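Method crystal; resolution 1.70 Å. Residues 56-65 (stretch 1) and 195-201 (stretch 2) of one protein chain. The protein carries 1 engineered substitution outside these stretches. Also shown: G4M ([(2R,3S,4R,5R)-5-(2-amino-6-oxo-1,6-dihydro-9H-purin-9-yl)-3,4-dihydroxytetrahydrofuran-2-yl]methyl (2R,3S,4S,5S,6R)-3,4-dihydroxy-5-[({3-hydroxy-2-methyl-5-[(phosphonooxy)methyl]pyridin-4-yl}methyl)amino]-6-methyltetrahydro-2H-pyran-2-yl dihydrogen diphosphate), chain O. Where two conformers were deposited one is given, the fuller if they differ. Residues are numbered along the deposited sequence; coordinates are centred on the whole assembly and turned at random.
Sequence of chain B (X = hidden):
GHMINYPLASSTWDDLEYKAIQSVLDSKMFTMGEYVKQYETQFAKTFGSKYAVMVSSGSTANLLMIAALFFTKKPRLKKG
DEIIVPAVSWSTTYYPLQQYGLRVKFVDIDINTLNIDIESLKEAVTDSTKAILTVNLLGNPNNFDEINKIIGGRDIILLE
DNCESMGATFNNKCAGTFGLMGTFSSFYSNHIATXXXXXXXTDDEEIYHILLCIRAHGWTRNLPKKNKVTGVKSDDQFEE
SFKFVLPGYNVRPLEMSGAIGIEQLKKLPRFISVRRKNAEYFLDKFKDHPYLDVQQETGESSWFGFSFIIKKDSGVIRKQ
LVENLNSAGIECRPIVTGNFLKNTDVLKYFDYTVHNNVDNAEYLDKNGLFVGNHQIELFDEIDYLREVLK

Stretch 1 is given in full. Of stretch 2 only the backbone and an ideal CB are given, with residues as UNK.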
# COMPACT_ATOMS: atom_id res chain seq x y z
N SER B 56 -5.65 2.64 -1.81
CA SER B 56 -5.00 3.57 -0.92
C SER B 56 -4.31 4.78 -1.55
O SER B 56 -4.19 5.78 -0.88
CB SER B 56 -4.09 2.79 0.04
OG SER B 56 -2.94 2.26 -0.64
N SER B 57 -3.80 4.71 -2.79
CA SER B 57 -3.13 5.87 -3.42
C SER B 57 -3.02 5.58 -4.92
O SER B 57 -3.34 4.47 -5.37
CB SER B 57 -1.72 6.12 -2.85
OG SER B 57 -0.90 4.99 -3.09
N GLY B 58 -2.66 6.60 -5.68
CA GLY B 58 -2.48 6.40 -7.12
C GLY B 58 -1.28 5.44 -7.33
O GLY B 58 -1.21 4.75 -8.33
N SER B 59 -0.34 5.41 -6.38
CA SER B 59 0.80 4.48 -6.50
C SER B 59 0.34 3.03 -6.34
O SER B 59 0.75 2.16 -7.09
CB SER B 59 1.91 4.79 -5.48
OG SER B 59 2.42 6.12 -5.62
N THR B 60 -0.50 2.75 -5.34
CA THR B 60 -1.01 1.41 -5.19
C THR B 60 -2.03 1.14 -6.30
O THR B 60 -2.34 -0.01 -6.62
CB THR B 60 -1.58 1.19 -3.74
OG1 THR B 60 -2.65 2.10 -3.46
CG2 THR B 60 -0.48 1.32 -2.73
N ALA B 61 -2.55 2.16 -6.95
CA ALA B 61 -3.45 1.82 -8.07
C ALA B 61 -2.62 1.28 -9.28
O ALA B 61 -2.94 0.25 -9.92
CB ALA B 61 -4.30 3.08 -8.47
N ASN B 62 -1.48 1.91 -9.52
CA ASN B 62 -0.59 1.44 -10.55
C ASN B 62 -0.06 0.07 -10.17
O ASN B 62 0.12 -0.78 -11.05
CB ASN B 62 0.62 2.39 -10.67
CG ASN B 62 0.35 3.61 -11.50
OD1 ASN B 62 -0.66 3.70 -12.17
ND2 ASN B 62 1.29 4.56 -11.46
N LEU B 63 0.22 -0.16 -8.88
CA LEU B 63 0.75 -1.46 -8.49
C LEU B 63 -0.24 -2.56 -8.86
O LEU B 63 0.12 -3.56 -9.50
CB LEU B 63 1.10 -1.51 -7.00
CG LEU B 63 1.68 -2.80 -6.42
CD1 LEU B 63 3.08 -3.10 -6.85
CD2 LEU B 63 1.61 -2.63 -4.92
N LEU B 64 -1.50 -2.35 -8.49
CA LEU B 64 -2.55 -3.33 -8.83
C LEU B 64 -2.80 -3.44 -10.32
O LEU B 64 -3.19 -4.52 -10.79
CB LEU B 64 -3.87 -3.02 -8.10
CG LEU B 64 -3.91 -3.15 -6.55
CD1 LEU B 64 -5.27 -3.43 -5.94
CD2 LEU B 64 -2.92 -4.14 -6.02
N MET B 65 -2.69 -2.32 -11.05
CA MET B 65 -2.91 -2.36 -12.50
C MET B 65 -1.97 -3.37 -13.14
O MET B 65 -2.40 -4.25 -13.89
CB MET B 65 -2.75 -0.98 -13.14
CG MET B 65 -2.92 -1.04 -14.59
SD MET B 65 -2.98 0.62 -15.30
CE MET B 65 -1.35 1.34 -14.93
N UNK B 195 -7.34 13.02 1.15
CA UNK B 195 -6.19 12.81 2.05
C UNK B 195 -5.12 12.02 1.27
O UNK B 195 -4.09 12.58 0.94
CB UNK B 195 -6.61 12.07 3.32
N UNK B 196 -5.36 10.74 0.96
CA UNK B 196 -4.53 9.97 0.06
C UNK B 196 -5.63 9.18 -0.66
O UNK B 196 -6.74 9.04 -0.11
CB UNK B 196 -3.47 9.11 0.75
N UNK B 197 -5.36 8.64 -1.84
CA UNK B 197 -6.38 7.83 -2.48
C UNK B 197 -5.96 7.58 -3.92
O UNK B 197 -5.29 8.42 -4.52
CB UNK B 197 -7.75 8.51 -2.41
N UNK B 198 -6.43 6.46 -4.47
CA UNK B 198 -6.17 6.14 -5.86
C UNK B 198 -7.39 5.35 -6.38
O UNK B 198 -8.27 5.02 -5.62
CB UNK B 198 -4.87 5.35 -6.02
N UNK B 199 -7.43 5.09 -7.68
CA UNK B 199 -8.54 4.34 -8.24
C UNK B 199 -8.08 3.72 -9.54
O UNK B 199 -7.30 4.33 -10.27
CB UNK B 199 -9.77 5.23 -8.45
N UNK B 200 -8.59 2.53 -9.83
CA UNK B 200 -8.29 1.86 -11.09
C UNK B 200 -9.65 1.70 -11.72
O UNK B 200 -10.58 1.26 -11.06
CB UNK B 200 -7.55 0.53 -10.92
N UNK B 201 -9.75 2.03 -13.00
CA UNK B 201 -11.00 1.88 -13.72
C UNK B 201 -10.73 0.90 -14.89
O UNK B 201 -9.60 0.80 -15.38
CB UNK B 201 -11.52 3.23 -14.21
OP3 G4M O . 0.72 10.33 -5.06
PL G4M O . -0.05 9.02 -5.51
OP1 G4M O . 0.56 7.67 -4.86
OP2 G4M O . -1.60 9.16 -5.09
OP4 G4M O . -0.06 8.96 -7.14
C5B G4M O . 1.21 8.54 -7.56
C5L G4M O . 1.38 9.00 -8.96
C6L G4M O . 1.29 8.08 -9.99
N1L G4M O . 1.51 8.47 -11.23
C2L G4M O . 1.80 9.71 -11.56
C2A G4M O . 2.09 10.06 -13.00
C3L G4M O . 1.87 10.72 -10.60
O3L G4M O . 2.25 11.95 -11.00
C4L G4M O . 1.62 10.35 -9.24
C4A G4M O . 1.68 11.29 -8.20
N4A G4M O . 2.07 12.51 -8.46
C4G G4M O . 2.03 13.47 -7.42
C5G G4M O . 3.13 14.49 -7.57
C6G G4M O . 3.16 15.06 -8.99
O5G G4M O . 2.69 15.53 -6.70
C3G G4M O . 2.20 12.83 -6.04
O3G G4M O . 0.92 12.82 -5.41
C2G G4M O . 3.15 13.71 -5.17
O2G G4M O . 3.05 13.38 -3.78
C1G G4M O . 2.82 15.17 -5.33
O1G G4M O . 3.99 15.87 -4.92
P2 G4M O . 3.83 17.23 -4.11
O3P G4M O . 2.76 18.19 -4.85
O4P G4M O . 5.25 18.02 -4.20
OPP G4M O . 3.37 16.73 -2.64
P G4M O . 3.41 17.89 -1.53
O1P G4M O . 4.78 18.74 -1.31
O2P G4M O . 3.12 17.02 -0.23
O5' G4M O . 2.10 18.76 -1.63
C5' G4M O . 2.29 19.88 -2.47
C4' G4M O . 1.81 21.10 -1.71
O4' G4M O . 0.58 20.79 -1.00
C3' G4M O . 2.85 21.49 -0.63
O3' G4M O . 2.78 22.90 -0.49
C2' G4M O . 2.34 20.76 0.63
O2' G4M O . 2.73 21.51 1.79
C1' G4M O . 0.83 20.90 0.42
N9 G4M O . 0.09 19.87 1.16
C8 G4M O . 0.13 18.54 0.91
N7 G4M O . -0.71 17.95 1.75
C4 G4M O . -0.81 20.12 2.16
C5 G4M O . -1.34 18.86 2.55
C6 G4M O . -2.33 18.82 3.59
O6 G4M O . -2.85 17.78 3.99
N3 G4M O . -1.23 21.23 2.77
C2 G4M O . -2.13 21.17 3.74
N1 G4M O . -2.69 19.99 4.16
N2 G4M O . -2.52 22.32 4.36

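Position 195 lies out of reach: its ideal CB has no atom of stretch 1 within 5.5 Å. Its phi/psi of 79/-70 are unusual for a residue with a side chain, so glycine might be expected, but stretch 1 itself sets no limit. The deposited residue is Met195, which makes no contact here.

At position 196 CA-to-CB points toward stretch 1, and the ideal CB sits 3.8 Å from Ser56 O and 5.0 Å from Ser57 CB. There is room for a CB but no apolar pocket; a polar or charged chain running past the serines would suit, as would a small residue. Glu196 is found. Its CB packs 3.7 Å from Ser56 O, and its OE1 comes to 4.1 Å from Ser57 CB, contact without a hydrogen bond; both carboxylate oxygens are bonded elsewhere in the structure.

Position 197 points away, and stretch 1 is no obstacle, the ideal CB being 4.7 Å from Ser56 O. The backbone decides instead: at phi/psi 168/153 a CB would be jammed against the carbonyl O of the preceding residue, which by itself calls for glycine. Gly197 packs closely through its main chain, its C 3.3 Å from Ser57 CA. The 3.2 Å between its N and Ser56 O is short, yet the angle is too poor for a hydrogen bond. A CA-H...O contact does form, from Ser57 CA to Gly197 O at 3.5 Å.

Position 198 is the clearest case. Its phi/psi of -148/172 would admit any ordinary residue, but the CB points into stretch 1, where it would lie 1.9 Å from Ser57 O and 2.6 Å from Gly58 N, both clashes, and a tight 3.4 Å from Ala61 CB. Only glycine fits. Gly198 brings its CA to 3.3 Å from Ser57 O in a CA-H...O contact with an angle of 159° at H, at the very start of the helix.

Position 199 points away with nothing of stretch 1 within 5.5 Å of the ideal CB, so many residues would do. It is Cys199; its backbone O touches Ala61 CB at 3.7 Å.

Position 200 turns toward the helix again, its ideal CB 4.7 Å from Ala61 O. Ala61 and Leu64 offer an apolar surface with space before it, suiting valine, leucine, isoleucine or methionine. Ile200 fills it: CG1 lies 3.7 Å from Ala61 CB, and CD1 reaches 4.1 Å from Leu64 CB.

Position 201 is out of reach, leaving its identity open; it is Val201.

Stretch 2, residues 195-201: MEGGCIV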
# COMPACT_ATOMS: atom_id res chain seq x y z
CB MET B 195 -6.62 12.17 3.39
CG MET B 195 -7.71 12.99 4.05
SD MET B 195 -8.04 12.51 5.76
CE MET B 195 -9.01 11.14 5.50
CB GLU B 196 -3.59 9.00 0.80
CG GLU B 196 -2.43 9.66 1.53
CD GLU B 196 -1.13 9.70 0.76
OE1 GLU B 196 -1.05 9.37 -0.45
OE2 GLU B 196 -0.15 10.11 1.39
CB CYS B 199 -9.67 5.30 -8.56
SG CYS B 199 -11.32 4.54 -8.48
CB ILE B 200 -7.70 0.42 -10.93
CG1 ILE B 200 -6.47 0.46 -10.00
CG2 ILE B 200 -7.25 -0.10 -12.33
CD1 ILE B 200 -6.77 -0.11 -8.59
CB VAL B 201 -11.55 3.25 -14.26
CG1 VAL B 201 -11.58 4.29 -13.16
CG2 VAL B 201 -10.72 3.73 -15.43
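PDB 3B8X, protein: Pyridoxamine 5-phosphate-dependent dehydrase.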